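Local coordinates for protein DNA polymerase III beta subunit (Streptococcus pyogenes, PDB 2AVT) that forms the DNA polymerase sliding clamp, a dimeric ring that probably encircles DNA and tethers the replicative polymerase to its template, at residues Ile6-Phe11 and Ile92-Lys97; Leu10-Leu15 and Asn84-Leu89; Asn133-Lys138 and Val224-Ser229; Thr258-Glu263 and Lys347-Ser352; Arg355-Thr360 and Gln370-Val375. One frame throughout, in Å; residues are numbered along the deposited sequence.

Contact 1. Residues Ile6-Phe11 and Ile92-Lys97; sequences INRTLF and ISINVK
Ile6 and Ile94 pair in an antiparallel bridge between strands 3-7 and 93-99, just where strand 3-7 turns into helix 8-18 in the N-terminal domain. Two backbone bonds close this hydrogen-bonded pair. Ile6 N gives to Ile94 O at 2.8 Å, and Ile94 N gives back to Ile6 O at 2.8 Å, almost straight at 174°. Asn7 and Ser93 follow as a non-hydrogen-bonded pair. Arg8 N, the first helical amide, then donates to Ile92 O over 2.7 Å, so Ile92, just before strand 93-99, still holds the chain as the helix begins. Asn7 is the N-cap of that helix. Its OD1 accepts from Leu10 N at 2.9 Å, a capping bond. This strand-to-helix step belongs to the DNA clamp fold, in which helices pack against curved antiparallel sheets. The other branch of the Asn7 amide, ND2, meets CG2 of Ile92 at 3.7 Å. On the Ile6 and Ile94 face, Arg8 crosses Ile94 at about a right angle, its CG 3.8 Å from Ile94 CD1. The Arg8 chain bends at chi3, and Ile92 N lies over one face of the guanidinium. Arg8 NH1 is bound to Leu89 O, which follows helix 79-88. That helix also covers Ile94 through Ile86.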
# COMPACT_ATOMS: atom_id res chain seq x y z
N ILE A 6 -27.01 15.78 4.34
CA ILE A 6 -25.85 15.79 5.20
C ILE A 6 -24.63 16.30 4.47
O ILE A 6 -24.58 16.27 3.24
CB ILE A 6 -25.56 14.35 5.71
CG1 ILE A 6 -24.50 14.37 6.81
CG2 ILE A 6 -25.07 13.47 4.57
CD1 ILE A 6 -24.36 13.03 7.52
N ASN A 7 -23.67 16.79 5.24
CA ASN A 7 -22.41 17.29 4.70
C ASN A 7 -21.63 16.04 4.26
O ASN A 7 -21.50 15.09 5.03
CB ASN A 7 -21.66 18.05 5.79
CG ASN A 7 -20.26 18.44 5.38
OD1 ASN A 7 -19.37 17.59 5.31
ND2 ASN A 7 -20.06 19.72 5.10
N ARG A 8 -21.12 16.06 3.03
CA ARG A 8 -20.38 14.92 2.47
C ARG A 8 -19.15 14.50 3.28
O ARG A 8 -18.96 13.32 3.59
CB ARG A 8 -19.96 15.24 1.02
CG ARG A 8 -19.36 14.07 0.23
CD ARG A 8 -18.81 14.56 -1.13
NE ARG A 8 -17.85 15.64 -0.92
CZ ARG A 8 -17.37 16.45 -1.86
NH1 ARG A 8 -17.76 16.32 -3.13
NH2 ARG A 8 -16.52 17.41 -1.52
N THR A 9 -18.30 15.47 3.61
CA THR A 9 -17.11 15.18 4.39
C THR A 9 -17.44 14.56 5.75
O THR A 9 -16.80 13.60 6.17
CB THR A 9 -16.25 16.45 4.58
OG1 THR A 9 -15.55 16.72 3.36
CG2 THR A 9 -15.25 16.27 5.70
N LEU A 10 -18.46 15.09 6.42
CA LEU A 10 -18.87 14.55 7.72
C LEU A 10 -19.34 13.09 7.57
O LEU A 10 -18.94 12.21 8.33
CB LEU A 10 -20.02 15.38 8.29
CG LEU A 10 -20.68 14.92 9.60
CD1 LEU A 10 -19.84 15.35 10.79
CD2 LEU A 10 -22.08 15.53 9.71
N PHE A 11 -20.20 12.86 6.58
CA PHE A 11 -20.75 11.53 6.32
C PHE A 11 -19.65 10.51 6.07
O PHE A 11 -19.64 9.44 6.67
CB PHE A 11 -21.69 11.61 5.10
CG PHE A 11 -22.67 10.47 5.01
CD1 PHE A 11 -22.94 9.67 6.10
CD2 PHE A 11 -23.37 10.24 3.83
CE1 PHE A 11 -23.89 8.66 6.03
CE2 PHE A 11 -24.32 9.24 3.75
CZ PHE A 11 -24.58 8.44 4.86
N ILE A 92 -20.75 19.43 -1.91
CA ILE A 92 -20.48 19.42 -0.48
C ILE A 92 -21.60 18.77 0.33
O ILE A 92 -21.34 18.21 1.39
CB ILE A 92 -20.25 20.85 0.04
CG1 ILE A 92 -19.12 21.51 -0.76
CG2 ILE A 92 -19.88 20.82 1.52
CD1 ILE A 92 -18.83 22.96 -0.37
N SER A 93 -22.83 18.86 -0.16
CA SER A 93 -23.94 18.27 0.56
C SER A 93 -24.69 17.22 -0.24
O SER A 93 -24.85 17.32 -1.45
CB SER A 93 -24.92 19.36 1.03
OG SER A 93 -25.31 20.20 -0.03
N ILE A 94 -25.17 16.21 0.48
CA ILE A 94 -25.88 15.10 -0.12
C ILE A 94 -27.27 14.95 0.46
O ILE A 94 -27.45 15.03 1.68
CB ILE A 94 -25.12 13.78 0.09
CG1 ILE A 94 -23.73 13.89 -0.54
CG2 ILE A 94 -25.89 12.63 -0.52
CD1 ILE A 94 -22.87 12.69 -0.31
N ASN A 95 -28.24 14.73 -0.41
CA ASN A 95 -29.61 14.52 0.02
C ASN A 95 -29.87 13.03 -0.16
O ASN A 95 -29.57 12.48 -1.22
CB ASN A 95 -30.57 15.33 -0.84
CG ASN A 95 -31.97 15.37 -0.27
OD1 ASN A 95 -32.73 14.42 -0.41
ND2 ASN A 95 -32.31 16.47 0.39
N VAL A 96 -30.40 12.40 0.87
CA VAL A 96 -30.69 10.97 0.86
C VAL A 96 -32.18 10.76 1.01
O VAL A 96 -32.75 11.13 2.03
CB VAL A 96 -29.97 10.26 2.02
CG1 VAL A 96 -30.18 8.76 1.91
CG2 VAL A 96 -28.50 10.61 2.01
N LYS A 97 -32.80 10.18 -0.00
CA LYS A 97 -34.24 9.96 0.04
C LYS A 97 -34.61 8.53 -0.32
O LYS A 97 -34.33 8.07 -1.43
CB LYS A 97 -34.95 10.93 -0.91
CG LYS A 97 -36.47 10.92 -0.81
CD LYS A 97 -37.08 12.04 -1.66
CE LYS A 97 -38.55 12.28 -1.33
NZ LYS A 97 -39.01 13.63 -1.81

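Contact 2. Residues Leu10-Leu15 and Asn84-Leu89; sequences LFIHAL and NIISSL
Ile86 reaches from helix 79-88 toward helix 8-18 and meets three of its side chains. From CB, the CG2 branch lies anti to the backbone N and enters between Ile12 and Phe11. Ile86 CG2 is 3.8 Å from Ile12 CG1 and 3.9 Å from Phe11 CD2. Leu15 CD1 approaches the same methyl, Ile86 CG2, at 4.2 Å. The other branch starts with Ile86 CG1, which is 4.1 Å from Phe11 CE2. Chi2 of Ile86, -63°, turns CD1 back, and this tip, Ile86 CD1, meets Phe11 CE2 at 3.8 Å. The two helices run nearly antiparallel, at 155°, with their axes 9.9 Å apart. They are the helix pair of the N-terminal domain of the clamp, and Ile58 and Leu106 from its strands touch Phe11 and Ile86. Leu15 CD1 sits over the centre of the Phe11 ring, 3.7 Å above its plane, and so covers one face from within the same helix. Ile12 slides past Ile86 in the opposite direction. Ile12 CD1 goes on to Ser87, 3.6 Å from Ser87 CA. Ser87 OG is bound to Ile83 O, one turn back. Beyond Ser87 the chain comes to the subunit interface, where Ser88 O accepts from Arg277 of the second subunit.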
# COMPACT_ATOMS: atom_id res chain seq x y z
N LEU A 10 -18.46 15.09 6.42
CA LEU A 10 -18.87 14.55 7.72
C LEU A 10 -19.34 13.09 7.57
O LEU A 10 -18.94 12.21 8.33
CB LEU A 10 -20.02 15.38 8.29
CG LEU A 10 -20.68 14.92 9.60
CD1 LEU A 10 -19.84 15.35 10.79
CD2 LEU A 10 -22.08 15.53 9.71
N PHE A 11 -20.20 12.86 6.58
CA PHE A 11 -20.75 11.53 6.32
C PHE A 11 -19.65 10.51 6.07
O PHE A 11 -19.64 9.44 6.67
CB PHE A 11 -21.69 11.61 5.10
CG PHE A 11 -22.67 10.47 5.01
CD1 PHE A 11 -22.94 9.67 6.10
CD2 PHE A 11 -23.37 10.24 3.83
CE1 PHE A 11 -23.89 8.66 6.03
CE2 PHE A 11 -24.32 9.24 3.75
CZ PHE A 11 -24.58 8.44 4.86
N ILE A 12 -18.71 10.85 5.19
CA ILE A 12 -17.60 9.97 4.84
C ILE A 12 -16.78 9.58 6.07
O ILE A 12 -16.47 8.40 6.26
CB ILE A 12 -16.67 10.62 3.79
CG1 ILE A 12 -17.40 10.70 2.45
CG2 ILE A 12 -15.38 9.81 3.65
CD1 ILE A 12 -16.61 11.41 1.36
N HIS A 13 -16.43 10.55 6.91
CA HIS A 13 -15.64 10.25 8.10
C HIS A 13 -16.34 9.23 9.00
O HIS A 13 -15.72 8.26 9.43
CB HIS A 13 -15.34 11.52 8.89
CG HIS A 13 -14.32 12.41 8.24
ND1 HIS A 13 -13.08 11.94 7.85
CD2 HIS A 13 -14.34 13.72 7.93
CE1 HIS A 13 -12.39 12.93 7.31
NE2 HIS A 13 -13.13 14.02 7.35
N ALA A 14 -17.62 9.43 9.26
CA ALA A 14 -18.39 8.52 10.10
C ALA A 14 -18.56 7.13 9.45
O ALA A 14 -18.58 6.12 10.15
CB ALA A 14 -19.77 9.12 10.40
N LEU A 15 -18.71 7.10 8.13
CA LEU A 15 -18.86 5.85 7.41
C LEU A 15 -17.59 5.02 7.47
O LEU A 15 -17.64 3.81 7.70
CB LEU A 15 -19.23 6.11 5.94
CG LEU A 15 -20.67 6.54 5.68
CD1 LEU A 15 -20.84 7.08 4.24
CD2 LEU A 15 -21.59 5.35 5.92
N ASN A 84 -18.02 4.08 -1.43
CA ASN A 84 -17.33 4.55 -2.64
C ASN A 84 -18.26 5.51 -3.41
O ASN A 84 -17.81 6.51 -3.98
CB ASN A 84 -16.96 3.39 -3.57
CG ASN A 84 -15.88 2.50 -2.98
OD1 ASN A 84 -14.99 2.96 -2.28
ND2 ASN A 84 -15.96 1.21 -3.29
N ILE A 85 -19.55 5.21 -3.43
CA ILE A 85 -20.49 6.09 -4.12
C ILE A 85 -20.54 7.48 -3.45
O ILE A 85 -20.37 8.51 -4.12
CB ILE A 85 -21.89 5.48 -4.16
CG1 ILE A 85 -21.93 4.40 -5.24
CG2 ILE A 85 -22.94 6.54 -4.45
CD1 ILE A 85 -23.00 3.39 -5.03
N ILE A 86 -20.73 7.49 -2.13
CA ILE A 86 -20.79 8.73 -1.37
C ILE A 86 -19.52 9.53 -1.57
O ILE A 86 -19.57 10.75 -1.78
CB ILE A 86 -20.98 8.44 0.15
CG1 ILE A 86 -22.38 7.88 0.39
CG2 ILE A 86 -20.74 9.71 0.97
CD1 ILE A 86 -23.52 8.84 0.02
N SER A 87 -18.38 8.86 -1.51
CA SER A 87 -17.10 9.53 -1.68
C SER A 87 -16.90 10.08 -3.08
O SER A 87 -16.05 10.93 -3.30
CB SER A 87 -15.94 8.58 -1.35
OG SER A 87 -16.07 8.01 -0.06
N SER A 88 -17.68 9.59 -4.04
CA SER A 88 -17.55 10.04 -5.42
C SER A 88 -18.50 11.17 -5.79
O SER A 88 -18.36 11.74 -6.87
CB SER A 88 -17.80 8.88 -6.39
OG SER A 88 -19.20 8.72 -6.59
N LEU A 89 -19.46 11.49 -4.92
CA LEU A 89 -20.43 12.54 -5.23
C LEU A 89 -19.75 13.89 -5.32
O LEU A 89 -18.84 14.19 -4.54
CB LEU A 89 -21.56 12.53 -4.21
CG LEU A 89 -22.43 11.28 -4.40
CD1 LEU A 89 -23.50 11.20 -3.31
CD2 LEU A 89 -23.08 11.32 -5.77

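Contact 3. Residues Asn133-Lys138 and Val224-Ser229; sequences NPLILK and VFFSPS
Val224 and Leu135 form the apolar centre, with Val224 CB and Leu135 CB 4.2 Å apart on one face of the sheet. Leu137 joins them on that face and crosses Val224 at a slant, Leu137 CD1 to Val224 CG2 4.2 Å. Leu135 also sends CD2 to the edge of the Phe226 ring, close to the ring plane, 4.4 Å from Phe226 CE1. Pro134 takes a different aromatic partner. With CG anti to its carbonyl carbon (chi1 -57°), the Phe225 ring lies beside Pro134. Pro134 CB is 3.4 Å from CE1 of Phe225 and almost as near to CZ. Outward from these groups, the backbones close one antiparallel hydrogen-bonded pair. Val224 N gives to Leu135 O at 2.8 Å, and Leu135 N gives to Val224 O over a longer 3.2 Å. Strand 135-138 is the outermost strand of its sheet within the chain and is held here by strand 221-226. On its other side strand 221-226 is flanked by strand 230-234, and Lys138 leads from strand 135-138 into helix 139-149 of the central domain.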
# COMPACT_ATOMS: atom_id res chain seq x y z
N ASN A 133 -23.57 1.03 36.20
CA ASN A 133 -22.26 0.89 36.84
C ASN A 133 -21.11 0.84 35.84
O ASN A 133 -20.48 -0.20 35.66
CB ASN A 133 -22.23 -0.36 37.72
CG ASN A 133 -23.27 -0.32 38.82
OD1 ASN A 133 -23.24 0.55 39.68
ND2 ASN A 133 -24.21 -1.27 38.78
N PRO A 134 -20.82 1.97 35.19
CA PRO A 134 -19.75 2.09 34.20
C PRO A 134 -18.36 2.29 34.78
O PRO A 134 -18.18 2.98 35.78
CB PRO A 134 -20.19 3.30 33.40
CG PRO A 134 -20.74 4.19 34.47
CD PRO A 134 -21.57 3.23 35.30
N LEU A 135 -17.38 1.67 34.13
CA LEU A 135 -15.99 1.82 34.52
C LEU A 135 -15.51 2.92 33.57
O LEU A 135 -15.62 2.77 32.35
CB LEU A 135 -15.19 0.55 34.26
CG LEU A 135 -13.67 0.76 34.31
CD1 LEU A 135 -13.24 1.13 35.72
CD2 LEU A 135 -12.95 -0.50 33.84
N ILE A 136 -14.99 4.01 34.12
CA ILE A 136 -14.54 5.10 33.28
C ILE A 136 -13.02 5.10 33.09
O ILE A 136 -12.27 5.16 34.06
CB ILE A 136 -14.98 6.45 33.87
CG1 ILE A 136 -16.49 6.46 34.06
CG2 ILE A 136 -14.57 7.58 32.94
CD1 ILE A 136 -17.02 7.79 34.52
N LEU A 137 -12.58 5.02 31.84
CA LEU A 137 -11.16 5.02 31.53
C LEU A 137 -10.82 6.08 30.50
O LEU A 137 -11.60 6.34 29.58
CB LEU A 137 -10.71 3.66 31.00
CG LEU A 137 -10.87 2.46 31.93
CD1 LEU A 137 -10.41 1.19 31.22
CD2 LEU A 137 -10.06 2.69 33.20
N LYS A 138 -9.65 6.69 30.64
CA LYS A 138 -9.22 7.69 29.68
C LYS A 138 -8.84 6.97 28.40
O LYS A 138 -8.26 5.88 28.43
CB LYS A 138 -8.03 8.49 30.21
CG LYS A 138 -8.36 9.35 31.42
CD LYS A 138 -7.30 10.41 31.65
CE LYS A 138 -7.65 11.32 32.82
NZ LYS A 138 -6.64 12.41 32.98
N VAL A 224 -16.83 1.81 30.05
CA VAL A 224 -16.69 0.39 29.73
C VAL A 224 -17.71 -0.44 30.51
O VAL A 224 -17.77 -0.36 31.74
CB VAL A 224 -15.26 -0.12 30.07
CG1 VAL A 224 -15.06 -1.53 29.55
CG2 VAL A 224 -14.21 0.80 29.48
N PHE A 225 -18.51 -1.23 29.79
CA PHE A 225 -19.52 -2.08 30.42
C PHE A 225 -19.22 -3.54 30.11
O PHE A 225 -18.74 -3.86 29.02
CB PHE A 225 -20.92 -1.73 29.91
CG PHE A 225 -21.30 -0.30 30.12
CD1 PHE A 225 -21.90 0.10 31.30
CD2 PHE A 225 -21.05 0.65 29.15
CE1 PHE A 225 -22.24 1.42 31.51
CE2 PHE A 225 -21.38 1.97 29.35
CZ PHE A 225 -21.98 2.36 30.53
N PHE A 226 -19.50 -4.42 31.07
CA PHE A 226 -19.24 -5.84 30.87
C PHE A 226 -20.48 -6.71 30.91
O PHE A 226 -21.48 -6.38 31.55
CB PHE A 226 -18.27 -6.38 31.92
CG PHE A 226 -16.96 -5.65 32.00
CD1 PHE A 226 -16.87 -4.42 32.63
CD2 PHE A 226 -15.81 -6.22 31.48
CE1 PHE A 226 -15.66 -3.77 32.75
CE2 PHE A 226 -14.59 -5.57 31.59
CZ PHE A 226 -14.51 -4.34 32.23
N SER A 227 -20.40 -7.83 30.20
CA SER A 227 -21.45 -8.83 30.16
C SER A 227 -20.61 -10.08 30.05
O SER A 227 -19.39 -10.00 29.85
CB SER A 227 -22.34 -8.67 28.92
OG SER A 227 -21.79 -9.34 27.80
N PRO A 228 -21.22 -11.27 30.18
CA PRO A 228 -20.40 -12.48 30.08
C PRO A 228 -19.82 -12.72 28.69
O PRO A 228 -18.67 -13.16 28.55
CB PRO A 228 -21.37 -13.59 30.50
CG PRO A 228 -22.35 -12.88 31.39
CD PRO A 228 -22.58 -11.59 30.64
N SER A 229 -20.61 -12.42 27.66
CA SER A 229 -20.17 -12.66 26.29
C SER A 229 -19.46 -11.52 25.59
O SER A 229 -18.72 -11.74 24.63
CB SER A 229 -21.37 -13.11 25.44
OG SER A 229 -22.46 -12.21 25.59

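Contact 4. Residues Thr258-Glu263 and Lys347-Ser352; sequences TEFETE and KIHFLS
A classic beta bulge opens the pairing of strands 262-267 and 345-350: Glu261 and Thr262 both face Phe350. Phe350 O accepts from Glu261 N at 2.9 Å and from Thr262 N at 3.1 Å, while Phe350 N donates back to Thr262 O. Before the bulge, Phe260 CG sits between its backbone N and carbonyl carbon (chi1 58°), and the ring stacks face to face on His349, with centroids 3.7 Å apart and planes at 18°. His349 ND1 lies over the Phe260 face, offset toward the rim. Beside the imidazole, Glu263 points the same way, and Glu263 OE1 receives a weak bond from His349 NE2 at 3.1 Å. Lys347 NZ stays 4.3 Å from Glu263 OE1, beyond a salt bridge, but the charges probably attract. Leu351 CD2 lies 3.3 Å from Glu259 O, a carbonyl buried without a polar partner. Thr262 OG1 is bound to Ser323 O. The arrangement is an antiparallel strand pair with a bulge at its end, within the C-terminal clamp domain.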
# COMPACT_ATOMS: atom_id res chain seq x y z
N THR A 258 11.67 -13.63 39.58
CA THR A 258 12.04 -13.02 40.85
C THR A 258 13.22 -12.07 40.68
O THR A 258 13.05 -10.89 40.37
CB THR A 258 12.42 -14.10 41.88
OG1 THR A 258 11.41 -15.11 41.91
CG2 THR A 258 12.56 -13.48 43.27
N GLU A 259 14.43 -12.59 40.87
CA GLU A 259 15.64 -11.78 40.73
C GLU A 259 16.27 -11.89 39.36
O GLU A 259 15.76 -12.57 38.47
CB GLU A 259 16.67 -12.17 41.80
CG GLU A 259 16.28 -11.84 43.23
CD GLU A 259 17.39 -12.13 44.23
OE1 GLU A 259 18.44 -11.45 44.18
OE2 GLU A 259 17.21 -13.04 45.06
N PHE A 260 17.40 -11.21 39.21
CA PHE A 260 18.16 -11.21 37.96
C PHE A 260 19.63 -11.14 38.30
O PHE A 260 20.02 -10.53 39.30
CB PHE A 260 17.74 -10.03 37.09
CG PHE A 260 17.93 -8.69 37.75
CD1 PHE A 260 16.92 -8.12 38.50
CD2 PHE A 260 19.12 -7.99 37.59
CE1 PHE A 260 17.08 -6.88 39.09
CE2 PHE A 260 19.29 -6.75 38.18
CZ PHE A 260 18.26 -6.19 38.92
N GLU A 261 20.46 -11.76 37.47
CA GLU A 261 21.90 -11.78 37.70
C GLU A 261 22.63 -10.75 36.86
O GLU A 261 23.78 -10.40 37.14
CB GLU A 261 22.45 -13.17 37.36
CG GLU A 261 21.89 -14.29 38.22
CD GLU A 261 22.42 -14.26 39.63
OE1 GLU A 261 23.65 -14.39 39.80
OE2 GLU A 261 21.61 -14.10 40.57
N THR A 262 21.96 -10.28 35.82
CA THR A 262 22.55 -9.30 34.92
C THR A 262 21.54 -8.24 34.51
O THR A 262 20.35 -8.52 34.37
CB THR A 262 23.08 -9.99 33.64
OG1 THR A 262 23.98 -11.05 34.01
CG2 THR A 262 23.83 -8.99 32.77
N GLU A 263 22.03 -7.02 34.33
CA GLU A 263 21.19 -5.90 33.92
C GLU A 263 21.96 -5.03 32.96
O GLU A 263 23.14 -4.73 33.19
CB GLU A 263 20.77 -5.04 35.11
CG GLU A 263 20.09 -3.73 34.68
CD GLU A 263 19.92 -2.73 35.82
OE1 GLU A 263 19.26 -3.07 36.82
OE2 GLU A 263 20.45 -1.61 35.69
N LYS A 347 15.54 -1.10 30.10
CA LYS A 347 16.31 -1.85 31.09
C LYS A 347 16.06 -3.34 30.90
O LYS A 347 14.93 -3.80 30.99
CB LYS A 347 15.87 -1.44 32.50
CG LYS A 347 16.93 -0.76 33.32
CD LYS A 347 16.39 -0.43 34.72
CE LYS A 347 17.47 0.14 35.62
NZ LYS A 347 16.92 0.50 36.96
N ILE A 348 17.12 -4.09 30.62
CA ILE A 348 16.97 -5.52 30.42
C ILE A 348 17.59 -6.33 31.55
O ILE A 348 18.75 -6.11 31.92
CB ILE A 348 17.59 -5.97 29.07
CG1 ILE A 348 17.06 -5.09 27.94
CG2 ILE A 348 17.26 -7.43 28.80
CD1 ILE A 348 17.47 -5.55 26.55
N HIS A 349 16.82 -7.25 32.11
CA HIS A 349 17.27 -8.10 33.21
C HIS A 349 17.35 -9.56 32.80
O HIS A 349 16.34 -10.16 32.41
CB HIS A 349 16.31 -7.98 34.39
CG HIS A 349 16.34 -6.64 35.06
ND1 HIS A 349 15.47 -6.29 36.08
CD2 HIS A 349 17.16 -5.57 34.88
CE1 HIS A 349 15.75 -5.07 36.49
NE2 HIS A 349 16.77 -4.61 35.78
N PHE A 350 18.54 -10.14 32.90
CA PHE A 350 18.76 -11.54 32.53
C PHE A 350 19.08 -12.44 33.73
O PHE A 350 19.67 -12.00 34.71
CB PHE A 350 19.94 -11.71 31.57
CG PHE A 350 19.87 -10.86 30.33
CD1 PHE A 350 20.34 -9.56 30.32
CD2 PHE A 350 19.40 -11.41 29.13
CE1 PHE A 350 20.37 -8.82 29.15
CE2 PHE A 350 19.42 -10.67 27.96
CZ PHE A 350 19.91 -9.37 27.97
N LEU A 351 18.69 -13.70 33.60
CA LEU A 351 19.00 -14.72 34.60
C LEU A 351 20.01 -15.63 33.91
O LEU A 351 21.14 -15.22 33.65
CB LEU A 351 17.76 -15.52 35.00
CG LEU A 351 16.99 -14.94 36.19
CD1 LEU A 351 15.91 -15.92 36.64
CD2 LEU A 351 17.97 -14.68 37.33
N SER A 352 19.59 -16.86 33.60
CA SER A 352 20.48 -17.82 32.94
C SER A 352 20.22 -17.87 31.43
O SER A 352 19.21 -17.37 30.95
CB SER A 352 20.27 -19.23 33.52
OG SER A 352 19.22 -19.91 32.84

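Contact 5. Residues Arg355-Thr360 and Gln370-Val375; sequences RPFTLT and QLITPV
The Phe357 ring carries Ile372 on one face, in the antiparallel hairpin of strands 357-361 and 367-372. Ile372 CB makes a CH-pi contact 3.9 Å from the centroid of the Phe357 ring, 25° off the normal and offset toward the rim. CG2 of Ile372 comes to 3.5 Å from Phe357 CZ. The rings of Phe329 and Phe350 also meet Phe357, so this face of the hairpin belongs to the hydrophobic core of the C-terminal domain. Leu359 CD2 continues the row, 4.0 Å from Ile372 CD1. On the reverse face of the hairpin, Pro356 CB packs on Leu371 CG at 3.8 Å. Four backbone bonds zip the strands together, two between Phe357 and Ile372 and two between Leu359 and Gln370. Pro374 CG lies 3.3 Å from Arg355 O. The Gln370 amide is held at both branches: OE1 by Ser337 OG, and NE2 by a water that it reaches at 2.9 Å and that donates in turn to Leu359 O.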
# COMPACT_ATOMS: atom_id res chain seq x y z
N ARG A 355 16.76 -18.97 30.71
CA ARG A 355 15.64 -18.39 31.45
C ARG A 355 15.12 -17.13 30.77
O ARG A 355 15.87 -16.40 30.12
CB ARG A 355 16.05 -18.06 32.89
CG ARG A 355 16.39 -19.27 33.75
CD ARG A 355 15.35 -20.37 33.58
NE ARG A 355 15.61 -21.51 34.46
CZ ARG A 355 15.34 -21.53 35.76
NH1 ARG A 355 14.79 -20.47 36.35
NH2 ARG A 355 15.63 -22.61 36.49
N PRO A 356 13.82 -16.88 30.88
CA PRO A 356 13.23 -15.69 30.26
C PRO A 356 13.86 -14.42 30.81
O PRO A 356 14.05 -14.29 32.03
CB PRO A 356 11.76 -15.81 30.63
CG PRO A 356 11.56 -17.30 30.65
CD PRO A 356 12.78 -17.78 31.39
N PHE A 357 14.20 -13.49 29.93
CA PHE A 357 14.77 -12.21 30.34
C PHE A 357 13.70 -11.13 30.20
O PHE A 357 12.93 -11.13 29.24
CB PHE A 357 16.02 -11.87 29.51
CG PHE A 357 15.78 -11.78 28.02
CD1 PHE A 357 15.78 -12.92 27.24
CD2 PHE A 357 15.60 -10.55 27.41
CE1 PHE A 357 15.62 -12.83 25.86
CE2 PHE A 357 15.43 -10.46 26.04
CZ PHE A 357 15.44 -11.60 25.27
N THR A 358 13.65 -10.23 31.18
CA THR A 358 12.64 -9.17 31.19
C THR A 358 13.12 -7.82 30.68
O THR A 358 14.31 -7.49 30.75
CB THR A 358 12.09 -8.93 32.60
OG1 THR A 358 13.14 -8.45 33.45
CG2 THR A 358 11.53 -10.22 33.18
N LEU A 359 12.17 -7.03 30.19
CA LEU A 359 12.46 -5.71 29.67
C LEU A 359 11.46 -4.74 30.30
O LEU A 359 10.27 -5.05 30.43
CB LEU A 359 12.29 -5.69 28.14
CG LEU A 359 12.81 -6.85 27.28
CD1 LEU A 359 14.27 -7.10 27.59
CD2 LEU A 359 12.00 -8.11 27.54
N THR A 360 11.94 -3.57 30.71
CA THR A 360 11.07 -2.56 31.30
C THR A 360 11.57 -1.21 30.83
O THR A 360 12.77 -1.02 30.61
CB THR A 360 11.09 -2.59 32.87
OG1 THR A 360 12.42 -2.33 33.35
CG2 THR A 360 10.64 -3.95 33.38
N GLN A 370 7.86 -6.80 30.12
CA GLN A 370 7.76 -7.73 29.01
C GLN A 370 8.74 -8.88 29.28
O GLN A 370 9.82 -8.66 29.82
CB GLN A 370 8.11 -7.05 27.68
CG GLN A 370 7.12 -5.96 27.28
CD GLN A 370 7.47 -5.34 25.95
OE1 GLN A 370 7.15 -5.89 24.89
NE2 GLN A 370 8.13 -4.19 25.99
N LEU A 371 8.33 -10.09 28.91
CA LEU A 371 9.12 -11.29 29.14
C LEU A 371 9.38 -12.01 27.81
O LEU A 371 8.46 -12.22 27.02
CB LEU A 371 8.33 -12.21 30.09
CG LEU A 371 8.98 -13.31 30.94
CD1 LEU A 371 9.87 -12.68 31.99
CD2 LEU A 371 7.90 -14.14 31.62
N ILE A 372 10.64 -12.38 27.56
CA ILE A 372 11.01 -13.08 26.33
C ILE A 372 11.79 -14.35 26.63
O ILE A 372 12.83 -14.32 27.29
CB ILE A 372 11.90 -12.21 25.43
CG1 ILE A 372 11.11 -11.01 24.89
CG2 ILE A 372 12.45 -13.05 24.27
CD1 ILE A 372 11.95 -10.05 24.07
N THR A 373 11.29 -15.48 26.13
CA THR A 373 11.95 -16.76 26.34
C THR A 373 13.08 -16.93 25.33
O THR A 373 12.89 -16.74 24.13
CB THR A 373 10.96 -17.91 26.19
OG1 THR A 373 9.94 -17.78 27.19
CG2 THR A 373 11.67 -19.24 26.35
N PRO A 374 14.27 -17.30 25.82
CA PRO A 374 15.45 -17.50 24.97
C PRO A 374 15.49 -18.88 24.31
O PRO A 374 14.62 -19.72 24.53
CB PRO A 374 16.60 -17.29 25.95
CG PRO A 374 16.05 -17.90 27.20
CD PRO A 374 14.62 -17.41 27.25
N VAL A 375 16.52 -19.09 23.50
CA VAL A 375 16.69 -20.36 22.79
C VAL A 375 17.94 -21.09 23.29
O VAL A 375 19.05 -20.54 23.26
CB VAL A 375 16.83 -20.12 21.26
CG1 VAL A 375 17.05 -21.44 20.54
CG2 VAL A 375 15.57 -19.43 20.74
O HOH W 1 8.51 -3.57 28.81

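In the fold
Contacts 1 and 2 both use helix 8-18 and touch each other, with centres about 8 Å apart. The first pairs the strand leading into that helix with strand 93-99 by backbone bonds and is partly buried; the second is buried apolar helix packing beside the subunit interface. Contacts 4 and 5, centres about 9 Å apart, adjoin through neighbouring strands 345-350 and 357-361 of one sheet. Contact 5 is buried and regular. Contact 4 is partly buried, and its more polar side chains include a carboxylate and an imidazole. Contact 3 stands alone in the central domain, buried, with a single bridged residue pair. Contacts 1 and 4 lie on opposite sides of the chain's centre, about 59 Å apart between centres.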